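PDB 4NQW: ECF RNA polymerase sigma factor SigK from Mycobacterium tuberculosis, which probably directs RNA polymerase to specific promoters as an initiation factor and, as in other ECF sigma factors, is held inactive by an anti-sigma factor until released. Local coordinates for residues R53-V58 with Y67-T72; R60-T65 with V106-C111; Q73-E78 with T99-R104; L170-V175 with T185-M190. All blocks are in the same frame, centred on the assembly; numbering follows the deposited sequence.

Interaction 1: residues R53-V58 with Y67-T72. With CD (cadmium ion), chain E.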
loop_
_atom_site.group_PDB
_atom_site.type_symbol
_atom_site.label_atom_id
_atom_site.label_comp_id
_atom_site.label_asym_id
_atom_site.label_seq_id
_atom_site.Cartn_x
_atom_site.Cartn_y
_atom_site.Cartn_z
ATOM N N ARG A 53 10.826 -5.692 -0.128
ATOM C CA ARG A 53 9.570 -5.209 -0.699
ATOM C C ARG A 53 9.190 -3.825 -0.166
ATOM O O ARG A 53 8.690 -2.988 -0.921
ATOM C CB ARG A 53 8.443 -6.219 -0.464
ATOM C CG ARG A 53 8.530 -7.437 -1.375
ATOM C CD ARG A 53 7.302 -8.334 -1.294
ATOM N NE ARG A 53 7.561 -9.590 -0.588
ATOM C CZ ARG A 53 7.543 -9.747 0.736
ATOM N NH1 ARG A 53 7.288 -8.724 1.543
ATOM N NH2 ARG A 53 7.793 -10.941 1.260
ATOM N N VAL A 54 9.431 -3.571 1.121
ATOM C CA VAL A 54 9.154 -2.247 1.689
ATOM C C VAL A 54 10.143 -1.212 1.151
ATOM O O VAL A 54 9.740 -0.164 0.643
ATOM C CB VAL A 54 9.206 -2.246 3.230
ATOM C CG1 VAL A 54 9.079 -0.824 3.764
ATOM C CG2 VAL A 54 8.098 -3.121 3.795
ATOM N N TYR A 55 11.433 -1.514 1.267
ATOM C CA TYR A 55 12.484 -0.598 0.813
ATOM C C TYR A 55 12.370 -0.301 -0.681
ATOM O O TYR A 55 12.538 0.842 -1.105
ATOM C CB TYR A 55 13.865 -1.174 1.122
ATOM C CG TYR A 55 15.004 -0.258 0.748
ATOM C CD1 TYR A 55 15.250 0.906 1.470
ATOM C CD2 TYR A 55 15.845 -0.560 -0.320
ATOM C CE1 TYR A 55 16.298 1.747 1.134
ATOM C CE2 TYR A 55 16.894 0.274 -0.662
ATOM C CZ TYR A 55 17.115 1.424 0.068
ATOM O OH TYR A 55 18.153 2.254 -0.267
ATOM N N GLY A 56 12.082 -1.338 -1.465
ATOM C CA GLY A 56 11.899 -1.198 -2.906
ATOM C C GLY A 56 10.723 -0.318 -3.289
ATOM O O GLY A 56 10.802 0.448 -4.253
ATOM N N LEU A 57 9.629 -0.425 -2.540
ATOM C CA LEU A 57 8.460 0.414 -2.787
ATOM C C LEU A 57 8.780 1.868 -2.466
ATOM O O LEU A 57 8.504 2.760 -3.265
ATOM C CB LEU A 57 7.253 -0.049 -1.960
ATOM C CG LEU A 57 6.008 0.842 -2.068
ATOM C CD1 LEU A 57 5.566 1.014 -3.516
ATOM C CD2 LEU A 57 4.873 0.275 -1.235
ATOM N N VAL A 58 9.367 2.094 -1.293
ATOM C CA VAL A 58 9.745 3.439 -0.866
ATOM C C VAL A 58 10.725 4.066 -1.864
ATOM O O VAL A 58 10.520 5.200 -2.304
ATOM C CB VAL A 58 10.337 3.430 0.558
ATOM C CG1 VAL A 58 10.914 4.790 0.917
ATOM C CG2 VAL A 58 9.267 3.041 1.570
ATOM N N TYR A 67 16.540 9.475 2.012
ATOM C CA TYR A 67 15.190 9.581 2.565
ATOM C C TYR A 67 14.441 8.245 2.537
ATOM O O TYR A 67 13.600 7.998 3.403
ATOM C CB TYR A 67 14.389 10.679 1.853
ATOM C CG TYR A 67 14.890 12.072 2.173
ATOM C CD1 TYR A 67 14.671 12.640 3.426
ATOM C CD2 TYR A 67 15.598 12.815 1.234
ATOM C CE1 TYR A 67 15.136 13.909 3.731
ATOM C CE2 TYR A 67 16.067 14.085 1.530
ATOM C CZ TYR A 67 15.834 14.628 2.779
ATOM O OH TYR A 67 16.298 15.889 3.075
ATOM N N SER A 68 14.752 7.387 1.565
ATOM C CA SER A 68 14.153 6.047 1.505
ATOM C C SER A 68 14.570 5.182 2.697
ATOM O O SER A 68 13.769 4.402 3.216
ATOM C CB SER A 68 14.509 5.337 0.197
ATOM O OG SER A 68 13.869 5.953 -0.906
ATOM N N GLU A 69 15.824 5.324 3.119
ATOM C CA GLU A 69 16.317 4.650 4.317
ATOM C C GLU A 69 15.593 5.155 5.565
ATOM O O GLU A 69 15.100 4.363 6.366
ATOM C CB GLU A 69 17.829 4.848 4.466
ATOM C CG GLU A 69 18.652 4.093 3.435
ATOM C CD GLU A 69 20.143 4.387 3.516
ATOM O OE1 GLU A 69 20.580 5.102 4.445
ATOM O OE2 GLU A 69 20.891 3.897 2.643
ATOM N N GLU A 70 15.521 6.473 5.718
ATOM C CA GLU A 70 14.862 7.075 6.882
ATOM C C GLU A 70 13.370 6.746 6.947
ATOM O O GLU A 70 12.839 6.470 8.021
ATOM C CB GLU A 70 15.065 8.590 6.892
ATOM C CG GLU A 70 16.512 8.999 7.115
ATOM C CD GLU A 70 16.697 10.499 7.237
ATOM O OE1 GLU A 70 15.711 11.250 7.076
ATOM O OE2 GLU A 70 17.839 10.925 7.498
ATOM N N THR A 71 12.702 6.779 5.798
ATOM C CA THR A 71 11.283 6.435 5.718
ATOM C C THR A 71 11.053 4.969 6.091
ATOM O O THR A 71 10.109 4.655 6.813
ATOM C CB THR A 71 10.724 6.703 4.308
ATOM O OG1 THR A 71 10.991 8.062 3.940
ATOM C CG2 THR A 71 9.222 6.448 4.250
ATOM N N THR A 72 11.919 4.082 5.607
ATOM C CA THR A 72 11.833 2.655 5.932
ATOM C C THR A 72 11.965 2.410 7.439
ATOM O O THR A 72 11.262 1.565 7.990
ATOM C CB THR A 72 12.884 1.832 5.154
ATOM O OG1 THR A 72 12.651 1.971 3.746
ATOM C CG2 THR A 72 12.810 0.354 5.518
HETATM CD CD CD E . 23.087 4.186 3.634
HETATM O O HOH W 1 23.639 4.264 1.153
HETATM O O HOH W 2 24.693 2.210 2.794
#

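Interaction 2: residues R60-T65 with V106-C111. With CD (cadmium ion), chain C; CD (cadmium ion), chain L; CD (cadmium ion), chain D.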
loop_
_atom_site.group_PDB
_atom_site.type_symbol
_atom_site.label_atom_id
_atom_site.label_comp_id
_atom_site.label_asym_id
_atom_site.label_seq_id
_atom_site.Cartn_x
_atom_site.Cartn_y
_atom_site.Cartn_z
ATOM N N ARG A 60 11.041 3.356 -4.977
ATOM C CA ARG A 60 10.269 3.628 -6.182
ATOM C C ARG A 60 9.524 4.961 -6.105
ATOM O O ARG A 60 9.516 5.724 -7.073
ATOM C CB ARG A 60 9.280 2.482 -6.444
ATOM C CG ARG A 60 8.401 2.658 -7.672
ATOM C CD ARG A 60 9.215 2.731 -8.956
ATOM N NE ARG A 60 8.766 3.839 -9.804
ATOM C CZ ARG A 60 7.931 3.736 -10.838
ATOM N NH1 ARG A 60 7.424 2.559 -11.208
ATOM N NH2 ARG A 60 7.603 4.828 -11.520
ATOM N N VAL A 61 8.910 5.238 -4.955
ATOM C CA VAL A 61 8.097 6.444 -4.772
ATOM C C VAL A 61 8.964 7.689 -4.568
ATOM O O VAL A 61 8.751 8.707 -5.224
ATOM C CB VAL A 61 7.118 6.292 -3.585
ATOM C CG1 VAL A 61 6.347 7.584 -3.342
ATOM C CG2 VAL A 61 6.147 5.149 -3.839
ATOM N N LEU A 62 9.938 7.600 -3.667
ATOM C CA LEU A 62 10.772 8.752 -3.304
ATOM C C LEU A 62 11.954 8.979 -4.251
ATOM O O LEU A 62 12.313 10.126 -4.519
ATOM C CB LEU A 62 11.289 8.600 -1.869
ATOM C CG LEU A 62 10.246 8.304 -0.788
ATOM C CD1 LEU A 62 10.907 8.250 0.580
ATOM C CD2 LEU A 62 9.125 9.333 -0.791
ATOM N N ARG A 63 12.552 7.889 -4.740
ATOM C CA ARG A 63 13.740 7.933 -5.619
ATOM C C ARG A 63 14.898 8.721 -5.003
ATOM O O ARG A 63 15.518 9.562 -5.660
ATOM C CB ARG A 63 13.396 8.500 -7.000
ATOM C CG ARG A 63 12.306 7.737 -7.740
ATOM C CD ARG A 63 11.516 8.662 -8.648
ATOM N NE ARG A 63 10.959 9.784 -7.893
ATOM C CZ ARG A 63 10.368 10.848 -8.431
ATOM N NH1 ARG A 63 10.235 10.962 -9.751
ATOM N NH2 ARG A 63 9.907 11.810 -7.640
ATOM N N ASP A 64 15.170 8.440 -3.734
ATOM C CA ASP A 64 16.284 9.041 -3.018
ATOM C C ASP A 64 16.710 8.050 -1.945
ATOM O O ASP A 64 15.913 7.707 -1.072
ATOM C CB ASP A 64 15.857 10.373 -2.397
ATOM C CG ASP A 64 17.028 11.170 -1.849
ATOM O OD1 ASP A 64 17.540 10.815 -0.764
ATOM O OD2 ASP A 64 17.425 12.164 -2.495
ATOM N N THR A 65 17.953 7.580 -2.024
ATOM C CA THR A 65 18.458 6.558 -1.105
ATOM C C THR A 65 18.365 7.012 0.349
ATOM O O THR A 65 17.879 6.273 1.200
ATOM C CB THR A 65 19.925 6.188 -1.411
ATOM O OG1 THR A 65 20.057 5.827 -2.792
ATOM C CG2 THR A 65 20.382 5.017 -0.550
ATOM N N VAL A 106 4.099 8.150 0.042
ATOM C CA VAL A 106 3.269 9.077 -0.730
ATOM C C VAL A 106 3.113 10.403 0.012
ATOM O O VAL A 106 3.225 11.474 -0.586
ATOM C CB VAL A 106 1.883 8.459 -1.045
ATOM C CG1 VAL A 106 0.849 9.529 -1.376
ATOM C CG2 VAL A 106 2.006 7.458 -2.188
ATOM N N ASP A 107 2.856 10.321 1.313
ATOM C CA ASP A 107 2.805 11.506 2.166
ATOM C C ASP A 107 4.085 12.342 2.044
ATOM O O ASP A 107 4.026 13.569 1.946
ATOM C CB ASP A 107 2.580 11.093 3.622
ATOM C CG ASP A 107 2.826 12.225 4.593
ATOM O OD1 ASP A 107 3.995 12.433 4.987
ATOM O OD2 ASP A 107 1.847 12.899 4.972
ATOM N N ARG A 108 5.230 11.664 2.053
ATOM C CA ARG A 108 6.539 12.312 1.914
ATOM C C ARG A 108 6.616 13.162 0.644
ATOM O O ARG A 108 7.155 14.268 0.661
ATOM C CB ARG A 108 7.652 11.257 1.879
ATOM C CG ARG A 108 8.898 11.615 2.669
ATOM C CD ARG A 108 8.659 11.503 4.167
ATOM N NE ARG A 108 9.851 11.065 4.892
ATOM C CZ ARG A 108 10.930 11.814 5.118
ATOM N NH1 ARG A 108 11.006 13.064 4.669
ATOM N NH2 ARG A 108 11.953 11.299 5.794
ATOM N N VAL A 109 6.076 12.631 -0.451
ATOM C CA VAL A 109 6.053 13.331 -1.739
ATOM C C VAL A 109 5.091 14.522 -1.724
ATOM O O VAL A 109 5.420 15.591 -2.233
ATOM C CB VAL A 109 5.673 12.367 -2.891
ATOM C CG1 VAL A 109 5.416 13.128 -4.190
ATOM C CG2 VAL A 109 6.766 11.328 -3.093
ATOM N N ARG A 110 3.906 14.333 -1.145
ATOM C CA ARG A 110 2.883 15.383 -1.119
ATOM C C ARG A 110 3.198 16.479 -0.111
ATOM O O ARG A 110 3.258 17.655 -0.475
ATOM C CB ARG A 110 1.508 14.797 -0.807
ATOM C CG ARG A 110 0.911 13.989 -1.941
ATOM C CD ARG A 110 -0.459 13.471 -1.557
ATOM N NE ARG A 110 -0.887 12.376 -2.421
ATOM C CZ ARG A 110 -1.896 11.551 -2.153
ATOM N NH1 ARG A 110 -2.604 11.681 -1.034
ATOM N NH2 ARG A 110 -2.198 10.586 -3.010
ATOM N N CYS A 111 3.385 16.096 1.152
ATOM C CA CYS A 111 3.682 17.071 2.208
ATOM C C CYS A 111 4.916 17.912 1.859
ATOM O O CYS A 111 4.958 19.107 2.150
ATOM C CB CYS A 111 3.854 16.394 3.579
ATOM S SG CYS A 111 2.302 15.929 4.398
HETATM CD CD CD C . 4.243 14.585 6.114
HETATM CD CD CD L . -0.474 13.175 4.373
HETATM CD CD CD D . 2.047 17.813 5.540
HETATM O O HOH W 3 6.821 14.449 5.249
#

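Interaction 3: residues Q73-E78 with T99-R104. With CD (cadmium ion), chain F.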
loop_
_atom_site.group_PDB
_atom_site.type_symbol
_atom_site.label_atom_id
_atom_site.label_comp_id
_atom_site.label_asym_id
_atom_site.label_seq_id
_atom_site.Cartn_x
_atom_site.Cartn_y
_atom_site.Cartn_z
ATOM N N GLN A 73 12.855 3.154 8.097
ATOM C CA GLN A 73 12.993 3.096 9.556
ATOM C C GLN A 73 11.708 3.508 10.257
ATOM O O GLN A 73 11.256 2.835 11.183
ATOM C CB GLN A 73 14.111 4.017 10.042
ATOM C CG GLN A 73 15.513 3.512 9.785
ATOM C CD GLN A 73 16.560 4.443 10.366
ATOM O OE1 GLN A 73 16.580 5.636 10.062
ATOM N NE2 GLN A 73 17.427 3.908 11.213
ATOM N N GLU A 74 11.140 4.632 9.824
ATOM C CA GLU A 74 9.884 5.126 10.381
ATOM C C GLU A 74 8.788 4.074 10.249
ATOM O O GLU A 74 7.992 3.886 11.167
ATOM C CB GLU A 74 9.450 6.419 9.683
ATOM C CG GLU A 74 10.295 7.637 10.028
ATOM C CD GLU A 74 9.910 8.877 9.233
ATOM O OE1 GLU A 74 8.922 8.835 8.467
ATOM O OE2 GLU A 74 10.605 9.905 9.377
ATOM N N ILE A 75 8.766 3.385 9.109
ATOM C CA ILE A 75 7.756 2.364 8.828
ATOM C C ILE A 75 7.851 1.211 9.823
ATOM O O ILE A 75 6.851 0.833 10.425
ATOM C CB ILE A 75 7.865 1.834 7.379
ATOM C CG1 ILE A 75 7.477 2.938 6.392
ATOM C CG2 ILE A 75 6.951 0.635 7.168
ATOM C CD1 ILE A 75 7.958 2.727 4.970
ATOM N N TYR A 76 9.050 0.667 10.008
ATOM C CA TYR A 76 9.243 -0.449 10.940
ATOM C C TYR A 76 9.165 -0.034 12.412
ATOM O O TYR A 76 8.878 -0.871 13.271
ATOM C CB TYR A 76 10.545 -1.198 10.638
ATOM C CG TYR A 76 10.427 -2.051 9.399
ATOM C CD1 TYR A 76 10.986 -1.648 8.191
ATOM C CD2 TYR A 76 9.722 -3.248 9.428
ATOM C CE1 TYR A 76 10.860 -2.424 7.049
ATOM C CE2 TYR A 76 9.589 -4.029 8.294
ATOM C CZ TYR A 76 10.160 -3.614 7.108
ATOM O OH TYR A 76 10.031 -4.394 5.984
ATOM N N LEU A 77 9.398 1.245 12.703
ATOM C CA LEU A 77 9.125 1.773 14.045
ATOM C C LEU A 77 7.614 1.764 14.293
ATOM O O LEU A 77 7.171 1.380 15.371
ATOM C CB LEU A 77 9.707 3.185 14.226
ATOM C CG LEU A 77 9.797 3.805 15.635
ATOM C CD1 LEU A 77 8.436 4.207 16.195
ATOM C CD2 LEU A 77 10.522 2.896 16.620
ATOM N N GLU A 78 6.827 2.167 13.294
ATOM C CA GLU A 78 5.363 2.103 13.411
ATOM C C GLU A 78 4.865 0.660 13.502
ATOM O O GLU A 78 3.919 0.383 14.236
ATOM C CB GLU A 78 4.654 2.828 12.258
ATOM C CG GLU A 78 3.132 2.822 12.408
ATOM C CD GLU A 78 2.393 3.645 11.368
ATOM O OE1 GLU A 78 1.145 3.604 11.368
ATOM O OE2 GLU A 78 3.040 4.334 10.552
ATOM N N THR A 99 0.745 -1.259 2.961
ATOM C CA THR A 99 -0.208 -0.153 2.918
ATOM C C THR A 99 0.271 1.034 3.753
ATOM O O THR A 99 0.173 2.181 3.313
ATOM C CB THR A 99 -1.597 -0.599 3.409
ATOM O OG1 THR A 99 -2.058 -1.688 2.601
ATOM C CG2 THR A 99 -2.600 0.544 3.329
ATOM N N MET A 100 0.784 0.764 4.952
ATOM C CA MET A 100 1.309 1.832 5.807
ATOM C C MET A 100 2.619 2.402 5.257
ATOM O O MET A 100 2.914 3.580 5.453
ATOM C CB MET A 100 1.474 1.356 7.258
ATOM C CG MET A 100 2.551 0.308 7.496
ATOM S SD MET A 100 2.990 0.133 9.238
ATOM C CE MET A 100 1.407 -0.291 9.962
ATOM N N ALA A 101 3.389 1.561 4.566
ATOM C CA ALA A 101 4.636 1.983 3.920
ATOM C C ALA A 101 4.354 2.914 2.748
ATOM O O ALA A 101 5.019 3.940 2.578
ATOM C CB ALA A 101 5.423 0.771 3.445
ATOM N N HIS A 102 3.363 2.546 1.943
ATOM C CA HIS A 102 2.948 3.357 0.809
ATOM C C HIS A 102 2.368 4.691 1.256
ATOM O O HIS A 102 2.665 5.736 0.675
ATOM C CB HIS A 102 1.901 2.619 -0.015
ATOM C CG HIS A 102 1.535 3.329 -1.274
ATOM N ND1 HIS A 102 2.307 3.258 -2.410
ATOM C CD2 HIS A 102 0.500 4.149 -1.571
ATOM C CE1 HIS A 102 1.757 3.995 -3.356
ATOM N NE2 HIS A 102 0.659 4.546 -2.874
ATOM N N ARG A 103 1.523 4.643 2.280
ATOM C CA ARG A 103 0.914 5.845 2.834
ATOM C C ARG A 103 1.989 6.828 3.294
ATOM O O ARG A 103 1.860 8.034 3.079
ATOM C CB ARG A 103 -0.005 5.482 4.002
ATOM C CG ARG A 103 -0.673 6.671 4.679
ATOM C CD ARG A 103 -1.329 6.260 5.985
ATOM N NE ARG A 103 -1.754 7.420 6.770
ATOM C CZ ARG A 103 -3.008 7.854 6.884
ATOM N NH1 ARG A 103 -4.010 7.228 6.277
ATOM N NH2 ARG A 103 -3.269 8.923 7.627
ATOM N N ARG A 104 3.045 6.305 3.913
ATOM C CA ARG A 104 4.127 7.134 4.441
ATOM C C ARG A 104 4.985 7.728 3.326
ATOM O O ARG A 104 5.342 8.903 3.376
ATOM C CB ARG A 104 4.998 6.323 5.408
ATOM C CG ARG A 104 5.911 7.168 6.282
ATOM C CD ARG A 104 6.533 6.335 7.390
ATOM N NE ARG A 104 5.589 6.051 8.473
ATOM C CZ ARG A 104 5.460 6.768 9.591
ATOM N NH1 ARG A 104 6.206 7.846 9.810
ATOM N NH2 ARG A 104 4.568 6.406 10.504
HETATM CD CD CD F . 0.714 5.590 9.789
HETATM O O HOH W 4 3.977 3.025 8.152
HETATM O O HOH W 5 -0.323 7.458 11.518
#

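Interaction 4: residues L170-V175 with T185-M190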
loop_
_atom_site.group_PDB
_atom_site.type_symbol
_atom_site.label_atom_id
_atom_site.label_comp_id
_atom_site.label_asym_id
_atom_site.label_seq_id
_atom_site.Cartn_x
_atom_site.Cartn_y
_atom_site.Cartn_z
ATOM N N LEU A 170 -0.149 10.727 -6.950
ATOM C CA LEU A 170 -1.241 11.646 -7.276
ATOM C C LEU A 170 -2.568 11.145 -6.711
ATOM O O LEU A 170 -2.812 9.939 -6.650
ATOM C CB LEU A 170 -1.375 11.833 -8.793
ATOM C CG LEU A 170 -0.395 12.790 -9.480
ATOM C CD1 LEU A 170 1.022 12.242 -9.479
ATOM C CD2 LEU A 170 -0.849 13.067 -10.905
ATOM N N THR A 171 -3.421 12.080 -6.303
ATOM C CA THR A 171 -4.784 11.750 -5.890
ATOM C C THR A 171 -5.622 11.539 -7.147
ATOM O O THR A 171 -5.265 12.028 -8.215
ATOM C CB THR A 171 -5.426 12.872 -5.044
ATOM O OG1 THR A 171 -5.647 14.026 -5.862
ATOM C CG2 THR A 171 -4.540 13.254 -3.860
ATOM N N TYR A 172 -6.736 10.821 -7.027
ATOM C CA TYR A 172 -7.582 10.544 -8.194
ATOM C C TYR A 172 -8.118 11.829 -8.832
ATOM O O TYR A 172 -8.337 11.880 -10.040
ATOM C CB TYR A 172 -8.727 9.583 -7.844
ATOM C CG TYR A 172 -9.913 10.216 -7.155
ATOM C CD1 TYR A 172 -9.909 10.438 -5.783
ATOM C CD2 TYR A 172 -11.048 10.575 -7.873
ATOM C CE1 TYR A 172 -10.997 11.009 -5.148
ATOM C CE2 TYR A 172 -12.142 11.147 -7.245
ATOM C CZ TYR A 172 -12.112 11.361 -5.882
ATOM O OH TYR A 172 -13.195 11.929 -5.251
ATOM N N VAL A 173 -8.312 12.860 -8.014
ATOM C CA VAL A 173 -8.689 14.186 -8.500
ATOM C C VAL A 173 -7.571 14.754 -9.372
ATOM O O VAL A 173 -7.821 15.224 -10.483
ATOM C CB VAL A 173 -8.965 15.164 -7.333
ATOM C CG1 VAL A 173 -9.276 16.563 -7.854
ATOM C CG2 VAL A 173 -10.117 14.664 -6.469
ATOM N N GLU A 174 -6.344 14.707 -8.857
ATOM C CA GLU A 174 -5.167 15.174 -9.597
ATOM C C GLU A 174 -4.955 14.408 -10.906
ATOM O O GLU A 174 -4.482 14.977 -11.888
ATOM C CB GLU A 174 -3.904 15.080 -8.731
ATOM C CG GLU A 174 -3.829 16.119 -7.623
ATOM C CD GLU A 174 -2.538 16.037 -6.826
ATOM O OE1 GLU A 174 -2.138 14.918 -6.437
ATOM O OE2 GLU A 174 -1.922 17.097 -6.582
ATOM N N VAL A 175 -5.299 13.121 -10.914
ATOM C CA VAL A 175 -5.223 12.308 -12.131
ATOM C C VAL A 175 -6.284 12.745 -13.144
ATOM O O VAL A 175 -6.005 12.822 -14.340
ATOM C CB VAL A 175 -5.367 10.799 -11.823
ATOM C CG1 VAL A 175 -5.489 9.981 -13.103
ATOM C CG2 VAL A 175 -4.179 10.313 -11.008
ATOM N N THR A 185 -14.903 8.864 -14.318
ATOM C CA THR A 185 -14.115 8.099 -15.281
ATOM C C THR A 185 -12.842 7.541 -14.655
ATOM O O THR A 185 -12.524 6.373 -14.855
ATOM C CB THR A 185 -13.755 8.953 -16.515
ATOM O OG1 THR A 185 -14.942 9.568 -17.033
ATOM C CG2 THR A 185 -13.116 8.095 -17.606
ATOM N N ILE A 186 -12.124 8.366 -13.897
ATOM C CA ILE A 186 -10.867 7.932 -13.277
ATOM C C ILE A 186 -11.122 6.916 -12.164
ATOM O O ILE A 186 -10.351 5.973 -11.996
ATOM C CB ILE A 186 -10.053 9.125 -12.727
ATOM C CG1 ILE A 186 -9.664 10.081 -13.862
ATOM C CG2 ILE A 186 -8.802 8.652 -11.993
ATOM C CD1 ILE A 186 -8.864 9.457 -14.991
ATOM N N LYS A 187 -12.202 7.108 -11.414
ATOM C CA LYS A 187 -12.569 6.174 -10.350
ATOM C C LYS A 187 -12.946 4.804 -10.914
ATOM O O LYS A 187 -12.527 3.774 -10.383
ATOM C CB LYS A 187 -13.705 6.745 -9.501
ATOM C CG LYS A 187 -13.271 7.905 -8.614
ATOM C CD LYS A 187 -14.375 8.335 -7.659
ATOM C CE LYS A 187 -15.532 8.998 -8.386
ATOM N NZ LYS A 187 -16.597 9.416 -7.436
ATOM N N SER A 188 -13.723 4.801 -11.993
ATOM C CA SER A 188 -14.064 3.564 -12.698
ATOM C C SER A 188 -12.826 2.901 -13.296
ATOM O O SER A 188 -12.699 1.676 -13.276
ATOM C CB SER A 188 -15.079 3.837 -13.812
ATOM O OG SER A 188 -16.319 4.255 -13.279
ATOM N N ARG A 189 -11.915 3.717 -13.824
ATOM C CA ARG A 189 -10.719 3.207 -14.488
ATOM C C ARG A 189 -9.726 2.608 -13.494
ATOM O O ARG A 189 -9.122 1.571 -13.768
ATOM C CB ARG A 189 -10.052 4.313 -15.319
ATOM C CG ARG A 189 -9.268 3.829 -16.532
ATOM C CD ARG A 189 -10.071 2.861 -17.397
ATOM N NE ARG A 189 -10.119 3.264 -18.801
ATOM C CZ ARG A 189 -11.066 4.029 -19.345
ATOM N NH1 ARG A 189 -12.075 4.501 -18.617
ATOM N NH2 ARG A 189 -11.004 4.326 -20.637
ATOM N N MET A 190 -9.560 3.262 -12.346
ATOM C CA MET A 190 -8.737 2.717 -11.264
ATOM C C MET A 190 -9.293 1.381 -10.785
ATOM O O MET A 190 -8.539 0.441 -10.548
ATOM C CB MET A 190 -8.675 3.689 -10.088
ATOM C CG MET A 190 -7.765 4.878 -10.320
ATOM S SD MET A 190 -7.713 5.950 -8.875
ATOM C CE MET A 190 -6.474 7.126 -9.399
HETATM O O HOH W 6 -15.687 11.777 -6.343
#

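Interaction 1: residues R53-V58 with Y67-T72
Tyr55 faces Thr72, and Val58 faces Ser68, where helix 53-58 runs against helix 67-72. The axes approach to 9.3 Å, and their directions differ by 133°. CG1 of Val58 reaches the backbone of Ser68, 3.5 Å from CA, and also touches CB of Thr71. The ring of Tyr55 has its CD1 edge by Thr72, with OG1 of Thr72 near the ring plane and 3.6 Å from CD1. Thr72 OG1 donates to O of Ser68 at 2.7 Å, within its own helix. Tyr55 and Glu69 lie side by side and point the same way, CE1 against CG. Beyond CG the Glu69 chain is extended, and both carboxylate oxygens bind a cadmium ion, shared with two waters and a polar side chain of another protein's chain. Ser68 OG bonds to O of Asp64. This buried helical hairpin of sigma-70 domain 2 carries Thr71 and Thr72 of the motif that interacts with polymerase core subunit RpoC. Helix 93-111 packs on Val54 and Leu57, and Leu62 touches Ser68 and Thr71.

Interaction 2: residues R60-T65 with V106-C111
Leu62 lays its CD2 methyl on the base of Arg108, 3.6 Å from CB. CD2 of Leu62 is also 3.9 Å from CG2 of Val109, and the leucine and valine side chains slide past each other in opposite directions. Val61, the residue before it, reaches across with CG1. CG1 of Val61 meets CG2 of Val109 at 3.8 Å and lies 4.1 Å from the backbone N of Val106. The contact joins the C-terminal end of helix 42-62 to the last turns of helix 93-111, within sigma-70 domain 2. Just after it, Arg63 leaves the helix with positive phi, and Asp64 caps the start of helix 65-82 by accepting from N of Tyr67. The CB bond of Arg108 points at helix 42-62, but its chain bends at chi2 and chi3, and the guanidinium leads away toward helix 65-82. There it makes a weak hydrogen bond to Thr71. OD1 and OD2 of Asp107 each hold a different cadmium ion at 2.4 Å, and SG of Cys111 holds a third at 2.2 Å. A water joins the ion on OD1, and an acidic side chain of another protein's chain shares the ion on OD2. Aliphatic groups carry the contact between the helices, and the charged and metal-binding groups lie beyond it. Its cohesion is thus apolar packing, without polar bonds between the segments.

Interaction 3: residues Q73-E78 with T99-R104
Ile75 and Ala101 bring helices 73-78 and 99-104 together, with axes 9.8 Å apart at closest approach and directions differing by 137°. CD1 of Ile75 rests on CB of Ala101 at 3.5 Å. CG1 of Ile75 packs on CD of Arg104, and these two side chains slide past each other in opposite directions. Arg104 starts with CG anti to the backbone N (chi1 -165°) and bends at chi3. Its two terminal nitrogens then take separate acids in salt-bridge hydrogen bonds. Arg104 NH2 donates to OE2 of Glu78 at 2.6 Å, nearly straight at 164°. Arg104 NH1 donates to OE1 of Glu74 at 3.2 Å. Both acceptors lie near the guanidinium plane, but each carboxylate is met from above its own plane. The backbone O of Glu74 sits over the centre of one guanidinium face. These bonds probably fix the rotation of the group. Glu78 also binds a cadmium ion through both oxygens, and a water donates to its OE2. Met100 meets Glu78 tip to tip, with CE 4.1 Å from OE1. This is helix packing in sigma-70 domain 2. Val54 and Val58 of helix 42-62 cover Ile75, Leu97 of helix 93-111 touches it too, and Val79 of helix 65-82 packs on Met100.

Interaction 4: residues L170-V175 with T185-M190
Tyr172 and Val175 pack on Ile186 and Met190, with the aliphatic part of Lys187 against the Tyr172 ring, between the two helices of the helix-turn-helix in sigma-70 domain 4. The motif is inferred to bind DNA. Thr171 precedes helix 172-178 as its N-cap. It forms a capping box with Glu174: Thr171 OG1 accepts from N of Glu174, and OE1 of Glu174 accepts from N of Thr171 through its anti lone pair. Tyr172 comes next. Its CB touches CE of Met190 at 3.7 Å. CD2 and CE2 of its ring lie against CG and CD of Lys187, and the two side chains cross obliquely. Tyr172 OH and Lys187 NZ share a water. Tyr172 OH also hydrogen-bonds to an acidic side chain of another protein's chain, and Lys187 NZ forms a salt bridge with an acidic side chain of that chain. Val175 closes the segment. Its CG2 approaches CE of Met190, and CG1 of Val175 meets CG2 of Ile186 at 3.7 Å.

From the N terminus, helix 42-62 turns back into helix 65-82, and interaction 1 closes that short hairpin. Interaction 3 follows in series and joins helix 65-82 to helix 93-111. Interaction 2 closes the longer loop from the end of helix 42-62 to the end of helix 93-111. It crosses interaction 1 along the chain and encloses interaction 3. The three contacts touch one another and tie three helices of domain 2 into one bundle. Interaction 4 comes later, in domain 4, and closes the helix-turn-helix. Its centre is about 25 Å from that of interaction 1. It meets interaction 2 where Arg110 packs on Thr171, so the two domains touch there.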